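Local coordinates for protein putative L-alanine-DL-glutamate epimerase (PDB 3GO2) that binds magnesium and probably acts as a racemase or epimerase of the mandelate racemase/muconate lactonizing enzyme family, at residues L11-G16 with Y20-L25. Residues are numbered along the deposited sequence; the frame is centred on the assembly and turned at random.
Sequences LCCDAG and YHFVKL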
loop_
_atom_site.group_PDB
_atom_site.type_symbol
_atom_site.label_atom_id
_atom_site.label_comp_id
_atom_site.label_asym_id
_atom_site.label_seq_id
_atom_site.Cartn_x
_atom_site.Cartn_y
_atom_site.Cartn_z
ATOM N N LEU A 11 23.387 -25.151 35.177
ATOM C CA LEU A 11 24.778 -25.578 35.257
ATOM C C LEU A 11 25.586 -24.902 34.168
ATOM O O LEU A 11 25.049 -24.497 33.140
ATOM C CB LEU A 11 24.903 -27.100 35.096
ATOM C CG LEU A 11 24.264 -28.051 36.117
ATOM C CD1 LEU A 11 22.712 -27.986 36.198
ATOM C CD2 LEU A 11 24.694 -29.491 35.777
ATOM N N CYS A 12 26.885 -24.798 34.375
ATOM C CA CYS A 12 27.766 -24.124 33.399
ATOM C C CYS A 12 29.126 -24.815 33.368
ATOM O O CYS A 12 29.613 -25.261 34.398
ATOM C CB CYS A 12 27.885 -22.654 33.795
ATOM S SG CYS A 12 28.871 -21.639 32.690
ATOM N N CYS A 13 29.723 -24.957 32.182
ATOM C CA CYS A 13 31.062 -25.509 32.078
ATOM C C CYS A 13 31.872 -24.815 31.005
ATOM O O CYS A 13 31.338 -24.139 30.107
ATOM C CB CYS A 13 31.003 -27.018 31.825
ATOM S SG CYS A 13 30.465 -27.487 30.159
ATOM N N ASP A 14 33.181 -24.983 31.100
ATOM C CA ASP A 14 34.109 -24.392 30.139
ATOM C C ASP A 14 33.922 -25.009 28.756
ATOM O O ASP A 14 33.827 -26.228 28.626
ATOM C CB ASP A 14 35.553 -24.686 30.573
ATOM C CG ASP A 14 36.555 -23.994 29.704
ATOM O OD1 ASP A 14 36.442 -22.772 29.552
ATOM O OD2 ASP A 14 37.426 -24.672 29.142
ATOM N N ALA A 15 33.867 -24.146 27.740
ATOM C CA ALA A 15 33.886 -24.572 26.333
ATOM C C ALA A 15 35.000 -23.839 25.549
ATOM O O ALA A 15 34.889 -23.575 24.359
ATOM C CB ALA A 15 32.478 -24.370 25.678
ATOM N N GLY A 16 36.086 -23.509 26.240
ATOM C CA GLY A 16 37.305 -23.002 25.607
ATOM C C GLY A 16 37.317 -21.496 25.548
ATOM O O GLY A 16 37.919 -20.841 26.406
ATOM N N TYR A 20 29.463 -23.370 28.079
ATOM C CA TYR A 20 28.159 -23.964 27.817
ATOM C C TYR A 20 27.306 -23.795 29.048
ATOM O O TYR A 20 27.820 -23.808 30.150
ATOM C CB TYR A 20 28.263 -25.447 27.567
ATOM C CG TYR A 20 28.939 -25.888 26.298
ATOM C CD1 TYR A 20 29.008 -25.080 25.156
ATOM C CD2 TYR A 20 29.436 -27.181 26.204
ATOM C CE1 TYR A 20 29.604 -25.530 24.009
ATOM C CE2 TYR A 20 30.019 -27.626 25.052
ATOM C CZ TYR A 20 30.096 -26.802 23.959
ATOM O OH TYR A 20 30.675 -27.291 22.806
ATOM N N HIS A 21 25.997 -23.670 28.859
ATOM C CA HIS A 21 25.059 -23.620 29.956
ATOM C C HIS A 21 23.937 -24.633 29.767
ATOM O O HIS A 21 23.554 -24.934 28.646
ATOM C CB HIS A 21 24.417 -22.231 30.062
ATOM C CG HIS A 21 25.398 -21.118 30.242
ATOM N ND1 HIS A 21 25.576 -20.488 31.457
ATOM C CD2 HIS A 21 26.209 -20.483 29.362
ATOM C CE1 HIS A 21 26.472 -19.524 31.322
ATOM N NE2 HIS A 21 26.875 -19.501 30.065
ATOM N N PHE A 22 23.386 -25.105 30.880
ATOM C CA PHE A 22 22.352 -26.136 30.857
ATOM C C PHE A 22 21.283 -25.847 31.863
ATOM O O PHE A 22 21.578 -25.271 32.919
ATOM C CB PHE A 22 22.955 -27.528 31.158
ATOM C CG PHE A 22 24.114 -27.869 30.308
ATOM C CD1 PHE A 22 23.928 -28.372 29.038
ATOM C CD2 PHE A 22 25.411 -27.655 30.744
ATOM C CE1 PHE A 22 25.023 -28.653 28.222
ATOM C CE2 PHE A 22 26.500 -27.950 29.936
ATOM C CZ PHE A 22 26.307 -28.429 28.683
ATOM N N VAL A 23 20.053 -26.217 31.510
ATOM C CA VAL A 23 18.921 -26.307 32.453
ATOM C C VAL A 23 18.700 -27.784 32.782
ATOM O O VAL A 23 18.686 -28.635 31.897
ATOM C CB VAL A 23 17.617 -25.721 31.892
ATOM C CG1 VAL A 23 16.441 -25.914 32.877
ATOM C CG2 VAL A 23 17.812 -24.233 31.581
ATOM N N LYS A 24 18.537 -28.057 34.071
ATOM C CA LYS A 24 18.272 -29.395 34.598
ATOM C C LYS A 24 16.978 -29.344 35.382
ATOM O O LYS A 24 16.893 -28.670 36.412
ATOM C CB LYS A 24 19.399 -29.836 35.533
ATOM C CG LYS A 24 19.183 -31.224 36.065
ATOM C CD LYS A 24 20.194 -31.578 37.140
ATOM C CE LYS A 24 20.099 -33.020 37.493
ATOM N NZ LYS A 24 21.049 -33.330 38.633
ATOM N N LEU A 25 15.965 -30.037 34.896
ATOM C CA LEU A 25 14.635 -29.999 35.481
ATOM C C LEU A 25 14.314 -31.394 35.988
ATOM O O LEU A 25 14.432 -32.366 35.245
ATOM C CB LEU A 25 13.625 -29.569 34.402
ATOM C CG LEU A 25 12.155 -29.460 34.773
ATOM C CD1 LEU A 25 11.497 -28.442 33.799
ATOM C CD2 LEU A 25 11.424 -30.817 34.790
HETATM O O HOH W 1 24.187 -21.395 33.739
#
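Cys13 and Tyr20 pair across an antiparallel beta hairpin formed by strands 5-14 and 19-27, the first two strands of the three-stranded sheet in the enolase-like N-terminal domain. Tyr20 N donates to Cys13 O at 2.9 Å, and Cys13 N returns a bond to Tyr20 O. Leu11 and Phe22 form the second such hydrogen-bonded pair, and between them lies the non-hydrogen-bonded pair Cys12 and His21.

The Tyr20 side chain can be followed outward. CB lies 4.0 Å from Cys13 SG, and CD2 still borders that sulfur. With CG anti to the carbonyl carbon (chi1 -69°), the ring turns one face to the methyl of Ala15, whose CB sits 3.6 Å from the ring centroid, displaced towards the CD1-CE1 side: a CH-pi contact in which a single methyl suits the close fit. At the tip, OH hydrogen-bonds to Glu352, so an aromatic with a polar end serves here.

Cys13 SG also meets the Phe22 ring in its plane at the edge, 4.0 Å from CE2; a small, polarisable thiol fits beside both aromatics. Ile384 of helix 381-386 packs on Cys13, Phe22 and the apolar Leu11, whose CD1 reaches Lys24 CB at 3.9 Å.

On the other side of the sheet, Cys12 SG, anti to its own N (chi1 -178°), rests over one face of the His21 imidazole, 3.5 Å from CE1, where a slim thiol fits. A water in the ring plane lies 2.8 Å from His21 ND1 and donates to Leu11 O, which already accepts from Phe22 N. Met over its face by sulfur and at its edge by water, the imidazole is probably restricted in its rotation.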